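Side-chain contacts in ABC transporter ATP-binding protein (Leptospira interrogans serovar Copenhageni, PDB 4HZI), which probably binds and hydrolyses ATP as the ATPase subunit of an orphan ABC transporter involved in manganese utilization and tolerance: residues K73-N78 against G82-T87; S88-I91 against E96-G99. All blocks are in the same frame, centred on the assembly; numbering follows the deposited sequence.

Contact 1: K73-N78 against G82-T87; sequences KSTLVN and GMIWAT. With SO4 (sulfate ion), chain C.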
ATOM      1  N   LYS A  73       0.618 -15.558  -0.123  1.00 24.54           N
ATOM      2  CA  LYS A  73       0.234 -15.247   1.227  1.00 25.32           C
ATOM      3  C   LYS A  73      -1.302 -15.371   1.457  1.00 23.85           C
ATOM      4  O   LYS A  73      -1.723 -15.943   2.473  1.00 25.04           O
ATOM      5  CB  LYS A  73       0.680 -13.830   1.572  1.00 26.01           C
ATOM      6  CG  LYS A  73       2.212 -13.751   1.624  1.00 27.68           C
ATOM      7  CD  LYS A  73       2.696 -12.442   2.194  1.00 27.94           C
ATOM      8  CE  LYS A  73       2.039 -11.282   1.557  1.00 29.86           C
ATOM      9  NZ  LYS A  73       2.376 -11.134   0.127  1.00 29.63           N
ATOM     10  N   SER A  74      -2.071 -14.826   0.534  1.00 26.49           N
ATOM     11  CA  SER A  74      -3.542 -14.856   0.705  1.00 28.51           C
ATOM     12  C   SER A  74      -4.048 -16.280   0.655  1.00 25.20           C
ATOM     13  O   SER A  74      -4.895 -16.630   1.458  1.00 26.31           O
ATOM     14  CB  SER A  74      -4.249 -14.000  -0.310  1.00 35.69           C
ATOM     15  OG  SER A  74      -4.050 -12.625   0.027  1.00 46.50           O
ATOM     16  N   THR A  75      -3.492 -17.096  -0.233  1.00 26.16           N
ATOM     17  CA  THR A  75      -3.815 -18.531  -0.257  1.00 23.82           C
ATOM     18  C   THR A  75      -3.524 -19.242   1.051  1.00 23.73           C
ATOM     19  O   THR A  75      -4.311 -20.011   1.575  1.00 25.42           O
ATOM     20  CB  THR A  75      -3.111 -19.216  -1.445  1.00 28.57           C
ATOM     21  OG1 THR A  75      -3.526 -18.565  -2.651  1.00 27.44           O
ATOM     22  CG2 THR A  75      -3.472 -20.675  -1.508  1.00 26.61           C
ATOM     23  N   LEU A  76      -2.367 -18.954   1.642  1.00 24.17           N
ATOM     24  CA  LEU A  76      -1.990 -19.545   2.880  1.00 21.88           C
ATOM     25  C   LEU A  76      -2.932 -19.204   4.024  1.00 20.50           C
ATOM     26  O   LEU A  76      -3.320 -20.118   4.806  1.00 24.30           O
ATOM     27  CB  LEU A  76      -0.491 -19.183   3.175  1.00 25.06           C
ATOM     28  CG  LEU A  76       0.191 -19.884   4.350  1.00 29.90           C
ATOM     29  CD1 LEU A  76       0.078 -21.407   4.353  1.00 29.00           C
ATOM     30  CD2 LEU A  76       1.664 -19.485   4.339  1.00 29.33           C
ATOM     31  N   VAL A  77      -3.352 -17.945   4.078  1.00 27.04           N
ATOM     32  CA  VAL A  77      -4.271 -17.455   5.107  1.00 27.57           C
ATOM     33  C   VAL A  77      -5.592 -18.207   4.945  1.00 27.00           C
ATOM     34  O   VAL A  77      -6.137 -18.719   5.932  1.00 25.88           O
ATOM     35  CB  VAL A  77      -4.500 -15.943   4.970  1.00 28.28           C
ATOM     36  CG1 VAL A  77      -5.663 -15.486   5.832  1.00 32.87           C
ATOM     37  CG2 VAL A  77      -3.230 -15.172   5.346  1.00 30.47           C
ATOM     38  N   ASN A  78      -6.049 -18.309   3.691  1.00 26.51           N
ATOM     39  CA  ASN A  78      -7.272 -19.068   3.385  1.00 28.52           C
ATOM     40  C   ASN A  78      -7.230 -20.532   3.819  1.00 25.62           C
ATOM     41  O   ASN A  78      -8.217 -21.076   4.338  1.00 30.00           O
ATOM     42  CB  ASN A  78      -7.627 -18.967   1.901  1.00 30.97           C
ATOM     43  CG  ASN A  78      -8.028 -17.575   1.493  1.00 38.55           C
ATOM     44  OD1 ASN A  78      -8.380 -16.749   2.318  1.00 50.99           O
ATOM     45  ND2 ASN A  78      -7.977 -17.309   0.213  1.00 43.88           N
ATOM     46  N   GLY A  82      -9.314 -22.494   7.019  1.00 28.49           N
ATOM     47  CA  GLY A  82     -10.185 -23.620   6.611  1.00 29.97           C
ATOM     48  C   GLY A  82     -11.058 -23.360   5.385  1.00 35.04           C
ATOM     49  O   GLY A  82     -12.121 -24.010   5.219  1.00 31.97           O
ATOM     50  N   MET A  83     -10.646 -22.420   4.536  1.00 32.03           N
ATOM     51  CA  MET A  83     -11.441 -22.027   3.350  1.00 34.16           C
ATOM     52  C   MET A  83     -11.086 -22.863   2.124  1.00 33.81           C
ATOM     53  O   MET A  83     -11.907 -23.002   1.203  1.00 32.97           O
ATOM     54  CB  MET A  83     -11.290 -20.544   2.992  1.00 34.53           C
ATOM     55  CG  MET A  83     -11.838 -19.518   3.979  1.00 47.12           C
ATOM     56  SD  MET A  83     -13.611 -19.141   3.855  1.00 66.29           S
ATOM     57  CE  MET A  83     -13.753 -18.696   2.125  1.00 57.23           C
ATOM     58  N   ILE A  84      -9.855 -23.372   2.100  1.00 27.42           N
ATOM     59  CA  ILE A  84      -9.372 -24.317   1.109  1.00 30.56           C
ATOM     60  C   ILE A  84      -8.631 -25.427   1.806  1.00 29.11           C
ATOM     61  O   ILE A  84      -8.079 -25.250   2.914  1.00 31.99           O
ATOM     62  CB  ILE A  84      -8.416 -23.692   0.070  1.00 31.54           C
ATOM     63  CG1 ILE A  84      -7.168 -23.141   0.749  1.00 30.10           C
ATOM     64  CG2 ILE A  84      -9.125 -22.619  -0.724  1.00 33.66           C
ATOM     65  CD1 ILE A  84      -6.157 -22.574  -0.241  1.00 36.00           C
ATOM     66  N   TRP A  85      -8.701 -26.608   1.232  1.00 29.30           N
ATOM     67  CA  TRP A  85      -7.991 -27.761   1.761  1.00 27.31           C
ATOM     68  C   TRP A  85      -6.647 -27.923   1.114  1.00 28.53           C
ATOM     69  O   TRP A  85      -6.523 -27.816  -0.105  1.00 31.64           O
ATOM     70  CB  TRP A  85      -8.748 -29.061   1.453  1.00 33.86           C
ATOM     71  CG  TRP A  85      -9.895 -29.328   2.311  1.00 35.00           C
ATOM     72  CD1 TRP A  85     -11.203 -29.395   1.934  1.00 40.78           C
ATOM     73  CD2 TRP A  85      -9.862 -29.619   3.713  1.00 44.86           C
ATOM     74  NE1 TRP A  85     -12.003 -29.714   3.020  1.00 40.43           N
ATOM     75  CE2 TRP A  85     -11.200 -29.856   4.124  1.00 51.58           C
ATOM     76  CE3 TRP A  85      -8.838 -29.714   4.656  1.00 45.10           C
ATOM     77  CZ2 TRP A  85     -11.530 -30.160   5.445  1.00 50.71           C
ATOM     78  CZ3 TRP A  85      -9.164 -30.012   5.964  1.00 48.23           C
ATOM     79  CH2 TRP A  85     -10.501 -30.226   6.352  1.00 52.09           C
ATOM     80  N   ALA A  86      -5.644 -28.317   1.898  1.00 27.64           N
ATOM     81  CA  ALA A  86      -4.344 -28.616   1.375  1.00 27.53           C
ATOM     82  C   ALA A  86      -4.422 -29.834   0.431  1.00 32.65           C
ATOM     83  O   ALA A  86      -5.195 -30.761   0.684  1.00 27.81           O
ATOM     84  CB  ALA A  86      -3.396 -28.930   2.499  1.00 30.93           C
ATOM     85  N   THR A  87      -3.601 -29.837  -0.607  1.00 30.56           N
ATOM     86  CA  THR A  87      -3.515 -30.995  -1.480  1.00 34.29           C
ATOM     87  C   THR A  87      -2.651 -32.082  -0.839  1.00 42.03           C
ATOM     88  O   THR A  87      -2.892 -33.274  -1.033  1.00 45.28           O
ATOM     89  CB  THR A  87      -3.109 -30.582  -2.924  1.00 38.20           C
ATOM     90  OG1 THR A  87      -1.836 -29.943  -2.920  1.00 47.02           O
ATOM     91  CG2 THR A  87      -4.082 -29.602  -3.459  1.00 39.20           C
TER
HETATM   92  S   SO4 C 301       0.026 -12.927  -2.302  1.00 31.84           S
HETATM   93  O1  SO4 C 301      -0.101 -14.057  -3.260  1.00 27.78           O
HETATM   94  O2  SO4 C 301       1.279 -13.161  -1.543  1.00 25.44           O
HETATM   95  O3  SO4 C 301      -1.053 -12.954  -1.316  1.00 30.34           O
HETATM   96  O4  SO4 C 301       0.085 -11.753  -3.113  1.00 34.50           O
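The backbone N-H of M83 reaches back to the carbonyl oxygen of N78, M83 N to N78 O 2.8 Å, in a fairly straight bond (158° at the hydrogen) that closes a Schellman motif at the C-terminal end of helix 73-80. G82 is the C-prime residue of this motif, and its positive phi of 74° is a conformation that glycine adopts easily; its own amide bonds to L79 O. Beyond the turn the chain runs extended, and I84 points its side chain back at the helix. With chi1 at 61°, CG1 of I84 is flanked by both the backbone N and the carbonyl carbon, and the extended chi2 carries CD1 out to T75. There the methyl groups CG2 of T75 and CD1 of I84 meet at 3.5 Å, the two side chains crossing at about a right angle. A threonine suits this partly exposed helix face because its methyl serves the apolar contact. Y42 of strand 36-42 touches both side chains. Nearer the turn, the CB atoms of N78 and M83 pack at 4.1 Å, while the thioether of M83 bends away from the helix.

The other end of the helix fits a P-loop (Walker A) pattern, and a sulfate, probably from the crystallisation liquor, lies where such loops hold nucleotide phosphate. The amides of G70 and G72 also bond to the ion. Bends at chi3 and chi4 curl the K73 chain back until NZ meets sulfate O2, the oxygen that K73 N also holds; S74 N donates to O3 at 2.8 Å.

Contact 2: S88-I91 against E96-G99; sequences SGTI and ETYG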
ATOM      1  N   SER A  88      -1.669 -31.698  -0.026  1.00 34.47           N
ATOM      2  CA  SER A  88      -0.948 -32.666   0.779  1.00 36.30           C
ATOM      3  C   SER A  88      -0.378 -31.945   1.992  1.00 37.70           C
ATOM      4  O   SER A  88      -0.437 -30.717   2.053  1.00 28.23           O
ATOM      5  CB  SER A  88       0.183 -33.297  -0.023  1.00 35.17           C
ATOM      6  OG  SER A  88       1.032 -32.320  -0.567  1.00 37.75           O
ATOM      7  N   GLY A  89       0.200 -32.721   2.898  1.00 36.05           N
ATOM      8  CA  GLY A  89       0.810 -32.213   4.119  1.00 39.69           C
ATOM      9  C   GLY A  89      -0.195 -32.154   5.247  1.00 38.93           C
ATOM     10  O   GLY A  89      -1.362 -32.496   5.074  1.00 40.10           O
ATOM     11  N   THR A  90       0.257 -31.702   6.417  1.00 33.73           N
ATOM     12  CA  THR A  90      -0.537 -31.765   7.607  1.00 33.90           C
ATOM     13  C   THR A  90      -0.538 -30.406   8.305  1.00 29.69           C
ATOM     14  O   THR A  90       0.517 -29.782   8.401  1.00 30.27           O
ATOM     15  CB  THR A  90       0.039 -32.807   8.582  1.00 42.76           C
ATOM     16  OG1 THR A  90       0.075 -34.090   7.936  1.00 45.99           O
ATOM     17  CG2 THR A  90      -0.817 -32.914   9.820  1.00 49.10           C
ATOM     18  N   ILE A  91      -1.713 -29.981   8.760  1.00 31.46           N
ATOM     19  CA  ILE A  91      -1.861 -28.710   9.499  1.00 29.55           C
ATOM     20  C   ILE A  91      -2.651 -29.031  10.750  1.00 33.11           C
ATOM     21  O   ILE A  91      -3.617 -29.830  10.718  1.00 29.39           O
ATOM     22  CB  ILE A  91      -2.458 -27.605   8.611  1.00 27.58           C
ATOM     23  CG1 ILE A  91      -2.760 -26.353   9.464  1.00 25.08           C
ATOM     24  CG2 ILE A  91      -3.698 -28.094   7.870  1.00 29.53           C
ATOM     25  CD1 ILE A  91      -3.046 -25.130   8.642  1.00 27.59           C
ATOM     26  N   GLU A  96      -4.699 -31.276  17.193  1.00 41.68           N
ATOM     27  CA  GLU A  96      -5.728 -31.784  16.278  1.00 36.77           C
ATOM     28  C   GLU A  96      -5.449 -31.355  14.848  1.00 36.60           C
ATOM     29  O   GLU A  96      -5.323 -30.173  14.575  1.00 30.17           O
ATOM     30  CB  GLU A  96      -7.097 -31.248  16.671  1.00 43.55           C
ATOM     31  CG  GLU A  96      -7.660 -31.768  17.969  1.00 49.53           C
ATOM     32  CD  GLU A  96      -9.015 -31.166  18.256  1.00 54.42           C
ATOM     33  OE1 GLU A  96      -9.090 -29.942  18.504  1.00 51.21           O
ATOM     34  OE2 GLU A  96     -10.017 -31.915  18.214  1.00 60.05           O
ATOM     35  N   THR A  97      -5.408 -32.307  13.933  1.00 34.17           N
ATOM     36  CA  THR A  97      -5.376 -31.991  12.520  1.00 29.59           C
ATOM     37  C   THR A  97      -6.692 -31.336  12.126  1.00 27.77           C
ATOM     38  O   THR A  97      -7.727 -31.507  12.788  1.00 29.50           O
ATOM     39  CB  THR A  97      -5.157 -33.230  11.615  1.00 35.60           C
ATOM     40  OG1 THR A  97      -6.309 -34.071  11.693  1.00 35.81           O
ATOM     41  CG2 THR A  97      -3.919 -33.997  12.034  1.00 36.58           C
ATOM     42  N   TYR A  98      -6.640 -30.595  11.042  1.00 28.16           N
ATOM     43  CA  TYR A  98      -7.795 -29.905  10.537  1.00 30.83           C
ATOM     44  C   TYR A  98      -8.895 -30.891  10.120  1.00 29.24           C
ATOM     45  O   TYR A  98     -10.072 -30.590  10.256  1.00 38.14           O
ATOM     46  CB  TYR A  98      -7.403 -28.988   9.406  1.00 31.09           C
ATOM     47  CG  TYR A  98      -6.948 -27.609   9.832  1.00 27.61           C
ATOM     48  CD1 TYR A  98      -6.291 -27.392  11.057  1.00 29.43           C
ATOM     49  CD2 TYR A  98      -7.154 -26.535   9.018  1.00 27.08           C
ATOM     50  CE1 TYR A  98      -5.876 -26.136  11.427  1.00 28.89           C
ATOM     51  CE2 TYR A  98      -6.725 -25.279   9.367  1.00 26.97           C
ATOM     52  CZ  TYR A  98      -6.093 -25.092  10.604  1.00 27.69           C
ATOM     53  OH  TYR A  98      -5.672 -23.857  10.973  1.00 29.44           O
ATOM     54  N   GLY A  99      -8.497 -32.083   9.730  1.00 31.87           N
ATOM     55  CA  GLY A  99      -9.456 -33.145   9.457  1.00 36.80           C
ATOM     56  C   GLY A  99     -10.272 -33.531  10.686  1.00 40.06           C
ATOM     57  O   GLY A  99     -11.355 -34.086  10.551  1.00 36.50           O
TER
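The side chain of I91 lies over one face of the Y98 ring where strand 90-93 pairs with strand 96-97 in a beta hairpin, at the edge of the four-stranded antiparallel sheet of this ATPase. Just past the second strand, where a short 3-10 segment begins, Y98 N donates to I91 O at 3.1 Å. The same oxygen receives a CA-H...O contact from T97 CA at 3.3 Å, so two successive residues gather round one acceptor.

From CB of I91 the side chain divides into two branches, both of which meet the tyrosine. CG2 touches the root of the ring, 3.8 Å from Y98 CG. The longer branch, with CG1 anti to the backbone N (chi1 173°), runs over the outer part of the ring: CG1 lies 3.8 Å from the ring centroid and 18° off its normal, a CH-pi contact, with CE1 and CZ of Y98 as its nearest ring atoms. Chi2 is also extended and brings CD1 to the phenolic end, 3.6 Å from Y98 CZ and almost as near to OH. A beta-branched isoleucine thus follows one face of the ring from CG to the phenolic end, and tyrosine supplies a broad face with a polar tip that reaches I80 O through a hydrogen bond. L79 and I80 of helix 73-80 also pack on I91.

T90 and T97 add a lighter contact, their CG2 methyls 4.0 Å apart, while the hydroxyl of T97 bonds to the carboxylate of E100. Dispersion and CH-pi contact favour I91 lying on the ring but give little direction; the Y98 N bond to I91 O at one end and the phenol's bond to I80 O at the other probably set where the ring sits.

Following the chain from the N terminus, helix 73-80 runs from the sulfate-binding loop to its glycine turn, where contact 1 closes a short loop and sends the chain, extended, toward strand 36-42. T87 and S88 both make backbone hydrogen bonds with S41, carrying the chain into strand 90-93. Contact 2 then closes the hairpin onto strand 96-97. The two closures follow in series, neither nested nor crossed, with centres about 12 Å apart. They touch through W85, whose CH2 packs 3.9 Å from Y98 O. Contact 1 ties the helix after the probable P-loop to the segment that follows it, contact 2 ties two neighbouring strands at the edge of the antiparallel sheet, and W85 on Y98 bridges the two.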